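Local coordinates for putative acetyl/propionyl-CoA carboxylase, alpha subunit (PDB 2O1Q), which probably acts as a cupin-fold, metal-dependent dioxygenase cleaving acetylacetone, and binds a zinc ion within its barrel, at residues 17-22 with 32-37; 44-49 with 112-117; 57-62 with 122-127. One frame throughout, in Å; residues are numbered along the deposited sequence.

Contact 1: residues 17-22 with 32-37; sequences VDWKPF and RWKLLH
The side chain of Lys34 crosses one face of the Trp19 indole. Its CB belongs to the strand, and contact with Trp19 begins at CG, 3.7 Å from Trp19 CE3; CD meets Val17 CG1 at 4.0 Å; CE sits over the middle of the indole, 3.4 Å from Trp19 CD2, as a CH-pi donor. The tip, NZ, makes a cation-pi contact with the five-membered ring and gives a hydrogen bond to Val17 O at 2.8 Å, coming in from slightly out of the carbonyl plane. Met14 O takes a second bond from it. An extended lysine suits this buried place because its methylenes can lie against an aromatic face while the ammonium reaches backbone carbonyls beyond.

The other face of Trp19 carries the guanidinium of Arg32, lying nearly flat with its plane 28° from that of the ring; NH2 is 3.6 Å from Trp19 CD1. A bend at chi3 (-49°) places NE beside Trp19 CB, and the guanidinium beyond it lies over the ring. Trp19 is thus held between two cationic side chains; that of Arg32 is also paired, through NH2, with Asp50 OD2 on the neighbouring strand.

Next along the strands, Lys20 and Trp33 form a hydrogen-bonded antiparallel pair. Phe22 puts its edge to the face of the Trp33 indole in a T-shaped pair, planes at 89°, with Phe22 CD1 3.7 Å from Trp33 CG. The indole N-H of Trp33 is satisfied by a water that also donates to Pro21 O, and helix 136-144 packs against the same tryptophan. Together these contacts attach the short strand 20-21, by antiparallel pairing, to the outer side of strand 32-39 at one end of the six-stranded sheet of a cupin beta-barrel.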
loop_
_atom_site.group_PDB
_atom_site.type_symbol
_atom_site.label_atom_id
_atom_site.label_comp_id
_atom_site.label_asym_id
_atom_site.label_seq_id
_atom_site.Cartn_x
_atom_site.Cartn_y
_atom_site.Cartn_z
ATOM N N VAL A 17 14.759 -13.412 -20.459
ATOM C CA VAL A 17 14.306 -14.223 -19.348
ATOM C C VAL A 17 13.424 -15.262 -20.014
ATOM O O VAL A 17 12.573 -14.906 -20.786
ATOM C CB VAL A 17 13.523 -13.364 -18.329
ATOM C CG1 VAL A 17 12.763 -14.245 -17.304
ATOM C CG2 VAL A 17 14.473 -12.319 -17.621
ATOM N N ASP A 18 13.672 -16.550 -19.756
ATOM C CA ASP A 18 12.862 -17.630 -20.311
ATOM C C ASP A 18 11.519 -17.747 -19.604
ATOM O O ASP A 18 11.445 -17.624 -18.367
ATOM C CB ASP A 18 13.572 -18.976 -20.176
ATOM C CG ASP A 18 14.629 -19.181 -21.227
ATOM O OD1 ASP A 18 14.407 -18.748 -22.376
ATOM O OD2 ASP A 18 15.673 -19.760 -20.900
ATOM N N TRP A 19 10.481 -18.044 -20.376
ATOM C CA TRP A 19 9.212 -18.467 -19.817
ATOM C C TRP A 19 9.419 -19.745 -19.023
ATOM O O TRP A 19 10.251 -20.594 -19.373
ATOM C CB TRP A 19 8.190 -18.744 -20.927
ATOM C CG TRP A 19 7.742 -17.559 -21.766
ATOM C CD1 TRP A 19 8.177 -17.226 -23.035
ATOM C CD2 TRP A 19 6.850 -16.535 -21.377
ATOM N NE1 TRP A 19 7.566 -16.082 -23.462
ATOM C CE2 TRP A 19 6.737 -15.636 -22.473
ATOM C CE3 TRP A 19 6.093 -16.302 -20.226
ATOM C CZ2 TRP A 19 5.946 -14.513 -22.418
ATOM C CZ3 TRP A 19 5.298 -15.247 -20.207
ATOM C CH2 TRP A 19 5.249 -14.338 -21.260
ATOM N N LYS A 20 8.672 -19.897 -17.951
ATOM C CA LYS A 20 8.607 -21.113 -17.144
ATOM C C LYS A 20 7.161 -21.612 -17.123
ATOM O O LYS A 20 6.234 -20.849 -17.167
ATOM C CB LYS A 20 9.115 -20.896 -15.684
ATOM C CG LYS A 20 10.609 -20.645 -15.507
ATOM C CD LYS A 20 11.045 -20.850 -14.058
ATOM C CE LYS A 20 12.539 -20.697 -13.888
ATOM N NZ LYS A 20 12.907 -19.263 -13.911
ATOM N N PRO A 21 6.961 -22.924 -17.050
ATOM C CA PRO A 21 5.586 -23.390 -16.892
ATOM C C PRO A 21 4.977 -22.893 -15.561
ATOM O O PRO A 21 5.646 -22.874 -14.511
ATOM C CB PRO A 21 5.705 -24.917 -16.947
ATOM C CG PRO A 21 7.115 -25.203 -17.397
ATOM C CD PRO A 21 7.940 -24.015 -17.093
ATOM N N PHE A 22 3.731 -22.408 -15.613
ATOM C CA PHE A 22 3.032 -22.005 -14.438
ATOM C C PHE A 22 2.532 -23.293 -13.757
ATOM O O PHE A 22 2.130 -24.250 -14.443
ATOM C CB PHE A 22 1.863 -21.057 -14.795
ATOM C CG PHE A 22 1.283 -20.394 -13.621
ATOM C CD1 PHE A 22 1.976 -19.393 -12.984
ATOM C CD2 PHE A 22 0.103 -20.864 -13.048
ATOM C CE1 PHE A 22 1.494 -18.820 -11.840
ATOM C CE2 PHE A 22 -0.375 -20.303 -11.906
ATOM C CZ PHE A 22 0.314 -19.287 -11.296
ATOM N N ARG A 32 2.290 -20.294 -19.111
ATOM C CA ARG A 32 3.687 -20.021 -18.779
ATOM C C ARG A 32 3.746 -18.621 -18.215
ATOM O O ARG A 32 2.813 -17.793 -18.389
ATOM C CB ARG A 32 4.604 -20.170 -19.987
ATOM C CG ARG A 32 4.692 -21.612 -20.457
ATOM C CD ARG A 32 5.634 -21.772 -21.628
ATOM N NE ARG A 32 5.376 -20.804 -22.699
ATOM C CZ ARG A 32 6.236 -20.473 -23.662
ATOM N NH1 ARG A 32 7.437 -20.973 -23.721
ATOM N NH2 ARG A 32 5.922 -19.552 -24.538
ATOM N N TRP A 33 4.840 -18.327 -17.525
ATOM C CA TRP A 33 4.962 -17.056 -16.811
ATOM C C TRP A 33 6.415 -16.613 -16.734
ATOM O O TRP A 33 7.300 -17.448 -16.884
ATOM C CB TRP A 33 4.289 -17.132 -15.447
ATOM C CG TRP A 33 5.003 -17.829 -14.358
ATOM C CD1 TRP A 33 5.629 -19.010 -14.419
ATOM C CD2 TRP A 33 5.125 -17.380 -13.005
ATOM N NE1 TRP A 33 6.100 -19.366 -13.195
ATOM C CE2 TRP A 33 5.853 -18.348 -12.314
ATOM C CE3 TRP A 33 4.708 -16.239 -12.324
ATOM C CZ2 TRP A 33 6.156 -18.227 -10.957
ATOM C CZ3 TRP A 33 5.008 -16.122 -10.987
ATOM C CH2 TRP A 33 5.748 -17.099 -10.333
ATOM N N LYS A 34 6.607 -15.326 -16.384
ATOM C CA LYS A 34 7.903 -14.740 -15.946
ATOM C C LYS A 34 7.507 -13.918 -14.747
ATOM O O LYS A 34 6.674 -13.015 -14.864
ATOM C CB LYS A 34 8.517 -13.873 -17.017
ATOM C CG LYS A 34 8.776 -14.645 -18.305
ATOM C CD LYS A 34 9.388 -13.748 -19.373
ATOM C CE LYS A 34 9.521 -14.497 -20.670
ATOM N NZ LYS A 34 10.269 -13.723 -21.713
ATOM N N LEU A 35 8.118 -14.209 -13.605
ATOM C CA LEU A 35 8.060 -13.325 -12.477
ATOM C C LEU A 35 8.997 -12.157 -12.697
ATOM O O LEU A 35 10.131 -12.339 -13.035
ATOM C CB LEU A 35 8.438 -14.047 -11.192
ATOM C CG LEU A 35 8.326 -13.261 -9.882
ATOM C CD1 LEU A 35 6.870 -12.844 -9.716
ATOM C CD2 LEU A 35 8.810 -14.108 -8.717
ATOM N N LEU A 36 8.476 -10.948 -12.514
ATOM C CA LEU A 36 9.214 -9.739 -12.833
ATOM C C LEU A 36 9.712 -9.026 -11.583
ATOM O O LEU A 36 10.819 -8.442 -11.570
ATOM C CB LEU A 36 8.343 -8.814 -13.641
ATOM C CG LEU A 36 7.931 -9.346 -15.023
ATOM C CD1 LEU A 36 6.901 -8.369 -15.645
ATOM C CD2 LEU A 36 9.147 -9.625 -15.927
ATOM N N HIS A 37 8.947 -9.117 -10.505
ATOM C CA HIS A 37 9.294 -8.362 -9.292
ATOM C C HIS A 37 8.549 -8.898 -8.090
ATOM O O HIS A 37 7.358 -9.271 -8.189
ATOM C CB HIS A 37 9.005 -6.863 -9.468
ATOM C CG HIS A 37 9.141 -6.064 -8.206
ATOM N ND1 HIS A 37 10.346 -5.589 -7.748
ATOM C CD2 HIS A 37 8.215 -5.661 -7.318
ATOM C CE1 HIS A 37 10.156 -4.972 -6.592
ATOM N NE2 HIS A 37 8.862 -4.977 -6.326
HETATM O O HOH W 1 7.395 -21.703 -12.056
#

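Contact 2: residues 44-49 with 112-117; sequences SWTAIF and EFYMSF
Trp45 and Phe117 lie face to face, neighbours on two antiparallel strands of the cupin's six-stranded sheet. The six-membered ring of Trp45 and the ring of Phe117 are 4.1 Å apart between centroids, with planes at 18°, and Phe117 CD1 stands over the middle of the indole. Phe117 CB extends the overlap as a CH-pi donor to the five-membered ring. In Trp45 a chi1 of 52° sets CG between the backbone N and the carbonyl carbon, and the indole beyond it lies over Phe117; its NE1 bonds to Gly119 O. The second face of the Phe117 ring is met by CG of Met115, a selenomethionine.

Phe49 and Phe113 make a looser pair: the rings are almost parallel but offset so far that little of one covers the other, and Phe49 CD1 lies 3.5 Å from Phe113 CZ. The edge of Phe117 is turned to Phe49 CE1. Small Ala47 lies between Trp45 and Phe49 along this face, where large flat residues fill the interior of the barrel.

The face with Thr46, Ile48, Tyr114 and Ser116 is different, for it meets a second subunit. Tyr114 crosses Thr46, with CZ 3.5 Å from Thr46 CG2, and its ring meets Phe69 of that subunit. Ile48 CD1 rests against the carboxylate carbon of Glu112, whose OE1 bonds to Thr71. Six backbone bonds join the strands, the one from Met115 N to Ala47 O being nearly straight at 174°. At the subunit boundary Thr46 OG1 is hydrogen-bonded to Glu67 of the second subunit, and Ser116 OG lies 2.9 Å from Thr46 OG1.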
loop_
_atom_site.group_PDB
_atom_site.type_symbol
_atom_site.label_atom_id
_atom_site.label_comp_id
_atom_site.label_asym_id
_atom_site.label_seq_id
_atom_site.Cartn_x
_atom_site.Cartn_y
_atom_site.Cartn_z
ATOM N N SER A 44 3.695 -7.114 -2.422
ATOM C CA SER A 44 3.228 -7.036 -3.774
ATOM C C SER A 44 4.188 -7.786 -4.728
ATOM O O SER A 44 5.301 -8.149 -4.336
ATOM C CB SER A 44 2.955 -5.583 -4.161
ATOM O OG SER A 44 4.224 -4.938 -4.152
ATOM N N TRP A 45 3.695 -8.141 -5.918
ATOM C CA TRP A 45 4.471 -8.920 -6.858
ATOM C C TRP A 45 3.856 -8.699 -8.254
ATOM O O TRP A 45 2.691 -8.271 -8.371
ATOM C CB TRP A 45 4.533 -10.394 -6.445
ATOM C CG TRP A 45 3.187 -11.039 -6.160
ATOM C CD1 TRP A 45 2.383 -10.826 -5.064
ATOM C CD2 TRP A 45 2.563 -12.052 -6.935
ATOM N NE1 TRP A 45 1.285 -11.653 -5.135
ATOM C CE2 TRP A 45 1.378 -12.414 -6.280
ATOM C CE3 TRP A 45 2.906 -12.702 -8.156
ATOM C CZ2 TRP A 45 0.515 -13.388 -6.780
ATOM C CZ3 TRP A 45 2.053 -13.690 -8.648
ATOM C CH2 TRP A 45 0.844 -14.003 -7.965
ATOM N N THR A 46 4.633 -8.907 -9.312
ATOM C CA THR A 46 4.283 -8.543 -10.661
ATOM C C THR A 46 4.882 -9.595 -11.573
ATOM O O THR A 46 6.038 -10.063 -11.351
ATOM C CB THR A 46 4.909 -7.194 -10.983
ATOM O OG1 THR A 46 4.475 -6.203 -10.051
ATOM C CG2 THR A 46 4.643 -6.778 -12.376
ATOM N N ALA A 47 4.083 -10.010 -12.539
ATOM C CA ALA A 47 4.423 -11.104 -13.421
ATOM C C ALA A 47 3.763 -10.893 -14.743
ATOM O O ALA A 47 2.776 -10.084 -14.857
ATOM C CB ALA A 47 3.996 -12.459 -12.769
ATOM N N ILE A 48 4.280 -11.594 -15.771
ATOM C CA ILE A 48 3.630 -11.640 -17.097
ATOM C C ILE A 48 3.378 -13.092 -17.441
ATOM O O ILE A 48 4.079 -13.988 -16.938
ATOM C CB ILE A 48 4.445 -10.887 -18.185
ATOM C CG1 ILE A 48 3.665 -10.760 -19.463
ATOM C CG2 ILE A 48 5.825 -11.522 -18.286
ATOM C CD1 ILE A 48 4.233 -9.669 -20.434
ATOM N N PHE A 49 2.260 -13.318 -18.109
ATOM C CA PHE A 49 1.749 -14.640 -18.436
ATOM C C PHE A 49 1.487 -14.795 -19.917
ATOM O O PHE A 49 0.993 -13.871 -20.567
ATOM C CB PHE A 49 0.444 -14.888 -17.691
ATOM C CG PHE A 49 0.567 -14.759 -16.174
ATOM C CD1 PHE A 49 0.516 -13.529 -15.572
ATOM C CD2 PHE A 49 0.793 -15.873 -15.370
ATOM C CE1 PHE A 49 0.624 -13.402 -14.221
ATOM C CE2 PHE A 49 0.897 -15.734 -14.018
ATOM C CZ PHE A 49 0.844 -14.516 -13.447
ATOM N N GLU A 112 -1.531 -12.795 -23.741
ATOM C CA GLU A 112 -0.414 -12.391 -22.918
ATOM C C GLU A 112 -0.935 -11.277 -22.077
ATOM O O GLU A 112 -1.621 -10.380 -22.596
ATOM C CB GLU A 112 0.722 -11.828 -23.746
ATOM C CG GLU A 112 1.953 -11.440 -22.924
ATOM C CD GLU A 112 3.029 -10.818 -23.778
ATOM O OE1 GLU A 112 2.888 -9.622 -24.166
ATOM O OE2 GLU A 112 4.015 -11.534 -24.031
ATOM N N PHE A 113 -0.679 -11.335 -20.781
ATOM C CA PHE A 113 -1.049 -10.269 -19.838
ATOM C C PHE A 113 -0.046 -10.126 -18.746
ATOM O O PHE A 113 0.569 -11.116 -18.281
ATOM C CB PHE A 113 -2.470 -10.390 -19.258
ATOM C CG PHE A 113 -2.622 -11.445 -18.221
ATOM C CD1 PHE A 113 -2.725 -12.796 -18.575
ATOM C CD2 PHE A 113 -2.611 -11.107 -16.865
ATOM C CE1 PHE A 113 -2.834 -13.767 -17.565
ATOM C CE2 PHE A 113 -2.747 -12.067 -15.899
ATOM C CZ PHE A 113 -2.889 -13.399 -16.277
ATOM N N TYR A 114 0.127 -8.864 -18.391
ATOM C CA TYR A 114 0.983 -8.372 -17.324
ATOM C C TYR A 114 0.066 -8.017 -16.174
ATOM O O TYR A 114 -0.988 -7.401 -16.388
ATOM C CB TYR A 114 1.734 -7.131 -17.877
ATOM C CG TYR A 114 2.510 -6.314 -16.865
ATOM C CD1 TYR A 114 1.900 -5.344 -16.136
ATOM C CD2 TYR A 114 3.876 -6.455 -16.697
ATOM C CE1 TYR A 114 2.604 -4.538 -15.296
ATOM C CE2 TYR A 114 4.589 -5.645 -15.847
ATOM C CZ TYR A 114 3.959 -4.712 -15.125
ATOM O OH TYR A 114 4.611 -3.849 -14.288
HETATM N N MSE A 115 0.409 -8.453 -14.962
HETATM C CA MSE A 115 -0.368 -8.165 -13.795
HETATM C C MSE A 115 0.460 -7.916 -12.585
HETATM O O MSE A 115 1.469 -8.593 -12.328
HETATM C CB MSE A 115 -1.384 -9.282 -13.531
HETATM C CG MSE A 115 -2.383 -8.944 -12.497
HETATM SE SE MSE A 115 -3.990 -10.073 -12.696
HETATM C CE MSE A 115 -4.907 -9.131 -11.220
ATOM N N SER A 116 -0.003 -6.951 -11.807
ATOM C CA SER A 116 0.555 -6.635 -10.529
ATOM C C SER A 116 -0.515 -7.007 -9.501
ATOM O O SER A 116 -1.718 -6.899 -9.752
ATOM C CB SER A 116 0.946 -5.167 -10.481
ATOM O OG SER A 116 1.940 -4.939 -9.500
ATOM N N PHE A 117 -0.033 -7.503 -8.371
ATOM C CA PHE A 117 -0.847 -7.987 -7.255
ATOM C C PHE A 117 -0.395 -7.394 -5.954
ATOM O O PHE A 117 0.788 -7.448 -5.637
ATOM C CB PHE A 117 -0.706 -9.493 -7.106
ATOM C CG PHE A 117 -0.940 -10.288 -8.389
ATOM C CD1 PHE A 117 0.126 -10.572 -9.239
ATOM C CD2 PHE A 117 -2.187 -10.813 -8.680
ATOM C CE1 PHE A 117 -0.070 -11.288 -10.410
ATOM C CE2 PHE A 117 -2.420 -11.537 -9.894
ATOM C CZ PHE A 117 -1.350 -11.832 -10.708
#

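Contact 3: residues 57-62 with 122-127; sequences FAAHVH and TFVKPD. With ZN (zinc ion), chain C.
His60 CB rests over the face of the Phe123 ring, 3.7 Å from Phe123 CD2, beside the zinc site of a cupin barrel. His60 and His62, two residues apart on one strand, bind the zinc ion through NE2 at 2.0 Å and 2.1 Å; His102 is a third protein ligand. Imidazole suits the place because one nitrogen binds the metal while the other can be anchored: His60 ND1 donates to Ala58 O in the plane of the ring, which fixes its rotation.

Behind this shell, strand 121-124 pairs antiparallel with the histidine strand. Val61 and Thr122 exchange two backbone bonds, and His60 faces Phe123. The two side chains lie alongside, pointing the same way, their planes at 50°; the Phe123 ring also reaches Ala58 CB and stacks on Phe26. An alanine in place of Phe123 would remove the ring, and would probably open a gap beside His60 CB and Ala58 CB and leave Phe26 without its stacking partner.

Further out, Ala59 CB meets Val124 CG2, small against branched. Val124 N bonds to Ala59 O from above the carbonyl plane, and that same oxygen accepts from a water 2.8 Å away, which also donates to Val124 O.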
loop_
_atom_site.group_PDB
_atom_site.type_symbol
_atom_site.label_atom_id
_atom_site.label_comp_id
_atom_site.label_asym_id
_atom_site.label_seq_id
_atom_site.Cartn_x
_atom_site.Cartn_y
_atom_site.Cartn_z
ATOM N N PHE A 57 -6.982 -20.348 -15.095
ATOM C CA PHE A 57 -6.489 -20.441 -13.738
ATOM C C PHE A 57 -7.479 -21.023 -12.772
ATOM O O PHE A 57 -8.677 -20.865 -12.969
ATOM C CB PHE A 57 -6.170 -19.069 -13.258
ATOM C CG PHE A 57 -4.957 -18.481 -13.870
ATOM C CD1 PHE A 57 -3.694 -18.798 -13.421
ATOM C CD2 PHE A 57 -5.083 -17.548 -14.875
ATOM C CE1 PHE A 57 -2.541 -18.162 -13.970
ATOM C CE2 PHE A 57 -4.015 -16.948 -15.423
ATOM C CZ PHE A 57 -2.704 -17.253 -14.993
ATOM N N ALA A 58 -6.989 -21.696 -11.739
ATOM C CA ALA A 58 -7.859 -22.285 -10.749
ATOM C C ALA A 58 -8.577 -21.196 -9.975
ATOM O O ALA A 58 -8.102 -20.038 -9.847
ATOM C CB ALA A 58 -7.071 -23.168 -9.804
ATOM N N ALA A 59 -9.706 -21.589 -9.363
ATOM C CA ALA A 59 -10.535 -20.625 -8.601
ATOM C C ALA A 59 -9.762 -19.963 -7.494
ATOM O O ALA A 59 -9.032 -20.635 -6.767
ATOM C CB ALA A 59 -11.760 -21.326 -8.008
ATOM N N HIS A 60 -9.912 -18.662 -7.371
ATOM C CA HIS A 60 -9.149 -17.905 -6.423
ATOM C C HIS A 60 -9.801 -16.587 -6.099
ATOM O O HIS A 60 -10.711 -16.106 -6.822
ATOM C CB HIS A 60 -7.705 -17.702 -6.900
ATOM C CG HIS A 60 -7.585 -16.857 -8.111
ATOM N ND1 HIS A 60 -7.618 -17.369 -9.384
ATOM C CD2 HIS A 60 -7.404 -15.522 -8.241
ATOM C CE1 HIS A 60 -7.470 -16.372 -10.243
ATOM N NE2 HIS A 60 -7.359 -15.245 -9.576
ATOM N N VAL A 61 -9.353 -16.014 -4.990
ATOM C CA VAL A 61 -9.791 -14.701 -4.472
ATOM C C VAL A 61 -8.573 -13.799 -4.281
ATOM O O VAL A 61 -7.535 -14.243 -3.779
ATOM C CB VAL A 61 -10.579 -14.848 -3.199
ATOM C CG1 VAL A 61 -11.170 -13.485 -2.768
ATOM C CG2 VAL A 61 -11.709 -15.857 -3.412
ATOM N N HIS A 62 -8.704 -12.581 -4.770
ATOM C CA HIS A 62 -7.699 -11.545 -4.539
ATOM C C HIS A 62 -7.912 -10.906 -3.177
ATOM O O HIS A 62 -8.955 -10.335 -2.909
ATOM C CB HIS A 62 -7.754 -10.469 -5.608
ATOM C CG HIS A 62 -7.366 -10.974 -6.956
ATOM N ND1 HIS A 62 -6.181 -10.619 -7.543
ATOM C CD2 HIS A 62 -7.938 -11.898 -7.780
ATOM C CE1 HIS A 62 -6.082 -11.224 -8.720
ATOM N NE2 HIS A 62 -7.085 -12.070 -8.839
ATOM N N THR A 122 -5.868 -16.258 -2.717
ATOM C CA THR A 122 -6.408 -17.405 -1.992
ATOM C C THR A 122 -7.064 -18.341 -3.019
ATOM O O THR A 122 -8.114 -18.033 -3.564
ATOM C CB THR A 122 -7.388 -17.004 -0.913
ATOM O OG1 THR A 122 -6.739 -16.070 -0.042
ATOM C CG2 THR A 122 -7.867 -18.232 -0.142
ATOM N N PHE A 123 -6.430 -19.483 -3.256
ATOM C CA PHE A 123 -7.044 -20.486 -4.089
ATOM C C PHE A 123 -8.041 -21.248 -3.242
ATOM O O PHE A 123 -7.722 -21.613 -2.098
ATOM C CB PHE A 123 -6.012 -21.414 -4.762
ATOM C CG PHE A 123 -5.219 -20.731 -5.860
ATOM C CD1 PHE A 123 -4.057 -20.022 -5.526
ATOM C CD2 PHE A 123 -5.622 -20.756 -7.152
ATOM C CE1 PHE A 123 -3.336 -19.319 -6.499
ATOM C CE2 PHE A 123 -4.905 -20.069 -8.151
ATOM C CZ PHE A 123 -3.748 -19.346 -7.802
ATOM N N VAL A 124 -9.248 -21.427 -3.803
ATOM C CA VAL A 124 -10.405 -21.925 -3.061
ATOM C C VAL A 124 -11.025 -23.154 -3.690
ATOM O O VAL A 124 -10.863 -23.433 -4.866
ATOM C CB VAL A 124 -11.477 -20.828 -2.870
ATOM C CG1 VAL A 124 -10.902 -19.690 -2.002
ATOM C CG2 VAL A 124 -12.043 -20.319 -4.200
ATOM N N LYS A 125 -11.681 -23.908 -2.818
ATOM C CA LYS A 125 -12.535 -25.036 -3.186
ATOM C C LYS A 125 -13.876 -24.472 -3.597
ATOM O O LYS A 125 -14.157 -23.287 -3.335
ATOM C CB LYS A 125 -12.712 -25.960 -1.975
ATOM C CG LYS A 125 -11.453 -26.668 -1.560
ATOM C CD LYS A 125 -11.661 -27.562 -0.328
ATOM C CE LYS A 125 -10.419 -27.596 0.569
ATOM N NZ LYS A 125 -10.664 -28.286 1.865
ATOM N N PRO A 126 -14.712 -25.297 -4.267
ATOM C CA PRO A 126 -16.050 -24.832 -4.654
ATOM C C PRO A 126 -16.844 -24.182 -3.524
ATOM O O PRO A 126 -17.507 -23.172 -3.756
ATOM C CB PRO A 126 -16.726 -26.097 -5.171
ATOM C CG PRO A 126 -15.597 -26.925 -5.700
ATOM C CD PRO A 126 -14.440 -26.660 -4.759
ATOM N N ASP A 127 -16.737 -24.714 -2.310
ATOM C CA ASP A 127 -17.436 -24.134 -1.158
ATOM C C ASP A 127 -16.761 -22.883 -0.584
ATOM O O ASP A 127 -17.202 -22.356 0.432
ATOM C CB ASP A 127 -17.625 -25.189 -0.053
ATOM C CG ASP A 127 -16.314 -25.660 0.554
ATOM O OD1 ASP A 127 -15.247 -25.137 0.174
ATOM O OD2 ASP A 127 -16.351 -26.563 1.418
HETATM ZN ZN ZN C . -7.473 -13.434 -10.365
HETATM O O HOH W 2 -8.708 -23.365 -6.518
#

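How the contacts relate
Contacts 1 and 2 are neighbours in one sheet, their centres about 10 Å apart; strands 32-39 and 44-51 lie side by side, joined by backbone bonds such as Leu36 N to Thr46 O. Contact 3 belongs to a second, curled sheet, about 18 Å from contact 2 and 21 Å from contact 1, centre to centre. Along the chain contact 1 closes first, while contacts 2 and 3 interleave: strand 55-62 follows 44-51, and 121-124 follows 110-118. The two sheets and the loop at Phe22 meet through side chains, Phe57 against Phe22, Phe49 and Phe113, and Met115 and Phe117 of contact 2 pack against the zinc ligand His62 of contact 3.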